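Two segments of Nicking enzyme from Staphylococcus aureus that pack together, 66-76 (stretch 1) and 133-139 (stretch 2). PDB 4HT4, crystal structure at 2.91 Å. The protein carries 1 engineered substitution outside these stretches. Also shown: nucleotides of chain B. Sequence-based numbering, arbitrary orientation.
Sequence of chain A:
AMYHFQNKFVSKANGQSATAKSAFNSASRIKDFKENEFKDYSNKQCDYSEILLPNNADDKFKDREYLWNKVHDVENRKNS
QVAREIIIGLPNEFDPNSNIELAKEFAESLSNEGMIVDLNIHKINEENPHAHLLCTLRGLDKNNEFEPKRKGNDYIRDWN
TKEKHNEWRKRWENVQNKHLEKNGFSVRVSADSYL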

# COMPACT_ATOMS: atom_id res chain seq x y z
N TYR A 66 8.73 -6.57 11.60
CA TYR A 66 8.28 -5.90 12.82
C TYR A 66 6.94 -5.20 12.61
O TYR A 66 6.06 -5.26 13.46
CB TYR A 66 9.32 -4.89 13.29
CG TYR A 66 8.83 -3.98 14.40
CD1 TYR A 66 8.85 -4.40 15.72
CD2 TYR A 66 8.36 -2.70 14.12
CE1 TYR A 66 8.40 -3.58 16.74
CE2 TYR A 66 7.91 -1.87 15.14
CZ TYR A 66 7.94 -2.32 16.44
OH TYR A 66 7.49 -1.50 17.46
N LEU A 67 6.82 -4.54 11.46
CA LEU A 67 5.64 -3.73 11.16
C LEU A 67 4.33 -4.50 11.25
O LEU A 67 3.45 -4.14 12.03
CB LEU A 67 5.78 -3.10 9.77
CG LEU A 67 4.56 -2.36 9.22
CD1 LEU A 67 4.20 -1.19 10.12
CD2 LEU A 67 4.81 -1.90 7.80
N TRP A 68 4.21 -5.57 10.47
CA TRP A 68 2.94 -6.29 10.36
C TRP A 68 2.64 -7.19 11.56
O TRP A 68 1.51 -7.63 11.74
CB TRP A 68 2.87 -7.06 9.04
CG TRP A 68 3.02 -6.15 7.87
CD1 TRP A 68 4.07 -6.10 7.00
CD2 TRP A 68 2.10 -5.14 7.44
NE1 TRP A 68 3.86 -5.13 6.05
CE2 TRP A 68 2.66 -4.52 6.30
CE3 TRP A 68 0.86 -4.70 7.90
CZ2 TRP A 68 2.01 -3.49 5.62
CZ3 TRP A 68 0.22 -3.67 7.23
CH2 TRP A 68 0.80 -3.08 6.10
N ASN A 69 3.66 -7.47 12.36
CA ASN A 69 3.44 -8.15 13.64
C ASN A 69 2.94 -7.14 14.66
O ASN A 69 2.10 -7.46 15.51
CB ASN A 69 4.71 -8.83 14.14
CG ASN A 69 5.01 -10.12 13.40
OD1 ASN A 69 4.46 -11.17 13.72
ND2 ASN A 69 5.89 -10.04 12.41
N LYS A 70 3.46 -5.92 14.58
CA LYS A 70 3.01 -4.84 15.44
C LYS A 70 1.57 -4.48 15.09
O LYS A 70 0.79 -4.11 15.96
CB LYS A 70 3.91 -3.61 15.26
CG LYS A 70 3.62 -2.47 16.22
CD LYS A 70 4.03 -2.83 17.64
CE LYS A 70 3.84 -1.65 18.58
NZ LYS A 70 4.28 -1.96 19.97
N VAL A 71 1.24 -4.60 13.81
CA VAL A 71 -0.12 -4.35 13.34
C VAL A 71 -1.06 -5.46 13.81
O VAL A 71 -2.13 -5.18 14.35
CB VAL A 71 -0.18 -4.23 11.81
CG1 VAL A 71 -1.63 -4.22 11.33
CG2 VAL A 71 0.55 -2.99 11.34
N HIS A 72 -0.65 -6.71 13.61
CA HIS A 72 -1.43 -7.86 14.07
C HIS A 72 -1.68 -7.80 15.57
O HIS A 72 -2.71 -8.28 16.05
CB HIS A 72 -0.71 -9.16 13.72
CG HIS A 72 -1.04 -9.68 12.35
ND1 HIS A 72 -0.31 -10.67 11.74
CD2 HIS A 72 -2.04 -9.36 11.49
CE1 HIS A 72 -0.83 -10.93 10.55
NE2 HIS A 72 -1.88 -10.15 10.38
N ASP A 73 -0.74 -7.21 16.30
CA ASP A 73 -0.87 -7.04 17.74
C ASP A 73 -2.06 -6.17 18.09
O ASP A 73 -2.82 -6.47 19.01
CB ASP A 73 0.41 -6.43 18.31
CG ASP A 73 0.33 -6.19 19.80
OD1 ASP A 73 -0.32 -6.99 20.50
OD2 ASP A 73 0.91 -5.19 20.27
N VAL A 74 -2.22 -5.07 17.36
CA VAL A 74 -3.31 -4.14 17.60
C VAL A 74 -4.62 -4.71 17.05
O VAL A 74 -5.70 -4.45 17.58
CB VAL A 74 -3.03 -2.76 16.97
CG1 VAL A 74 -4.06 -1.74 17.44
CG2 VAL A 74 -1.63 -2.30 17.32
N GLU A 75 -4.51 -5.50 15.98
CA GLU A 75 -5.67 -6.15 15.38
C GLU A 75 -5.95 -7.50 16.03
O GLU A 75 -6.10 -8.50 15.34
CB GLU A 75 -5.45 -6.33 13.88
CG GLU A 75 -6.11 -5.27 13.02
CD GLU A 75 -5.51 -3.89 13.22
OE1 GLU A 75 -6.20 -2.90 12.93
OE2 GLU A 75 -4.34 -3.80 13.66
N ASN A 76 -6.02 -7.50 17.36
CA ASN A 76 -6.23 -8.74 18.10
C ASN A 76 -7.68 -9.19 18.13
O ASN A 76 -8.26 -9.39 19.20
CB ASN A 76 -5.71 -8.58 19.54
N LEU A 133 0.08 -1.75 -2.82
CA LEU A 133 0.36 -0.86 -1.70
C LEU A 133 -0.39 -1.27 -0.44
O LEU A 133 -1.59 -1.02 -0.30
CB LEU A 133 0.03 0.59 -2.05
CG LEU A 133 0.96 1.35 -3.00
CD1 LEU A 133 0.68 1.00 -4.46
CD2 LEU A 133 0.85 2.84 -2.77
N LEU A 134 0.32 -1.92 0.48
CA LEU A 134 -0.25 -2.29 1.78
C LEU A 134 -0.16 -1.12 2.75
O LEU A 134 0.93 -0.68 3.11
CB LEU A 134 0.46 -3.51 2.36
CG LEU A 134 -0.21 -4.86 2.15
CD1 LEU A 134 0.59 -5.96 2.82
CD2 LEU A 134 -1.64 -4.84 2.68
N CYS A 135 -1.31 -0.62 3.18
CA CYS A 135 -1.37 0.55 4.04
C CYS A 135 -2.02 0.22 5.39
O CYS A 135 -2.96 -0.56 5.46
CB CYS A 135 -2.15 1.66 3.36
SG CYS A 135 -1.55 2.08 1.70
N THR A 136 -1.50 0.83 6.45
CA THR A 136 -2.05 0.64 7.79
C THR A 136 -3.41 1.31 7.91
O THR A 136 -3.70 2.28 7.20
CB THR A 136 -1.11 1.19 8.87
OG1 THR A 136 -0.86 2.59 8.63
CG2 THR A 136 0.22 0.44 8.86
N LEU A 137 -4.24 0.80 8.81
CA LEU A 137 -5.58 1.34 9.02
C LEU A 137 -5.62 2.27 10.23
O LEU A 137 -6.66 2.83 10.55
CB LEU A 137 -6.59 0.21 9.19
CG LEU A 137 -6.75 -0.78 8.04
CD1 LEU A 137 -7.74 -1.87 8.41
CD2 LEU A 137 -7.20 -0.07 6.78
N ARG A 138 -4.47 2.42 10.89
CA ARG A 138 -4.37 3.28 12.06
C ARG A 138 -3.18 4.22 11.93
O ARG A 138 -2.25 3.96 11.16
CB ARG A 138 -4.24 2.45 13.33
CG ARG A 138 -5.38 1.47 13.57
CD ARG A 138 -5.03 0.48 14.67
NE ARG A 138 -6.06 -0.54 14.85
CZ ARG A 138 -6.93 -0.56 15.86
NH1 ARG A 138 -6.89 0.38 16.79
NH2 ARG A 138 -7.83 -1.53 15.94
N GLY A 139 -3.21 5.32 12.68
CA GLY A 139 -2.11 6.26 12.70
C GLY A 139 -1.23 6.07 13.92
O GLY A 139 -1.55 5.27 14.80
P DC B 16 -10.59 0.09 18.02
OP1 DC B 16 -9.22 -0.24 18.48
OP2 DC B 16 -10.88 1.44 17.48
O5' DC B 16 -11.03 -0.98 16.93
C5' DC B 16 -12.24 -0.79 16.20
C4' DC B 16 -12.87 -2.12 15.84
O4' DC B 16 -14.14 -2.22 16.54
C3' DC B 16 -13.16 -2.28 14.35
O3' DC B 16 -12.49 -3.43 13.83
C2' DC B 16 -14.68 -2.43 14.22
C1' DC B 16 -15.18 -2.58 15.65
N1 DC B 16 -16.36 -1.71 15.93
C2 DC B 16 -17.65 -2.20 15.74
O2 DC B 16 -17.80 -3.36 15.33
N3 DC B 16 -18.71 -1.40 15.99
C4 DC B 16 -18.52 -0.15 16.42
N4 DC B 16 -19.59 0.60 16.67
C5 DC B 16 -17.21 0.37 16.63
C6 DC B 16 -16.17 -0.43 16.37

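The one direct polar link between the stretches is a salt bridge between Arg 138 and Glu 75: Arg 138 NE donates to Glu 75 OE1 over 3.0 Å, with a nearly straight N-H...O angle of 174°. The carboxylate oxygen lies near the plane of the guanidinium, where the N-H bonds point, so charge attraction and hydrogen-bond direction coincide. The remaining nitrogens of the same group face the DNA. Arg 138 NH1 donates to DC16 OP1 of chain B at 2.9 Å, and Arg 138 NH2 donates to DC16 OP1 at 3.2 Å. A weak bond of 3.4 Å joins Arg 138 NH2 to DC16 O5'. Arg 138 thus connects an acidic side chain to a phosphate of the DNA bound by this nicking enzyme. Val 74 covers one face of the guanidinium, its CG1 lying 3.5 Å from Arg 138 CZ; a methyl group suits this face, which offers no N-H to satisfy. Glu 75 is the first residue beyond the helix to leave helical phi/psi, yet its N still bonds to Val 71 O at 2.9 Å.

Farther back, helix 66-74 crosses the strand at 45°, their axes 10.8 Å apart at closest approach, and side chains fill the gap. Val 71 CA and Thr 136 CA form the nearest CA pair, at 7.7 Å. The CA-to-CB bond of Trp 68 points sideways, but its indole reaches the strand: CZ2 packs 3.6 Å from Leu 134 CB, and the backbone N of Cys 135 sits at the ring edge, 4.4 Å from CH2. Thr 136 presents its methyl to the helix, with CG2 4.2 Å from Val 71 CG2, 4.4 Å from Trp 68 CZ3 and 4.5 Å from Leu 67 CD1. Its hydroxyl is used within its own stretch, OG1 donating to Arg 138 O at 3.2 Å.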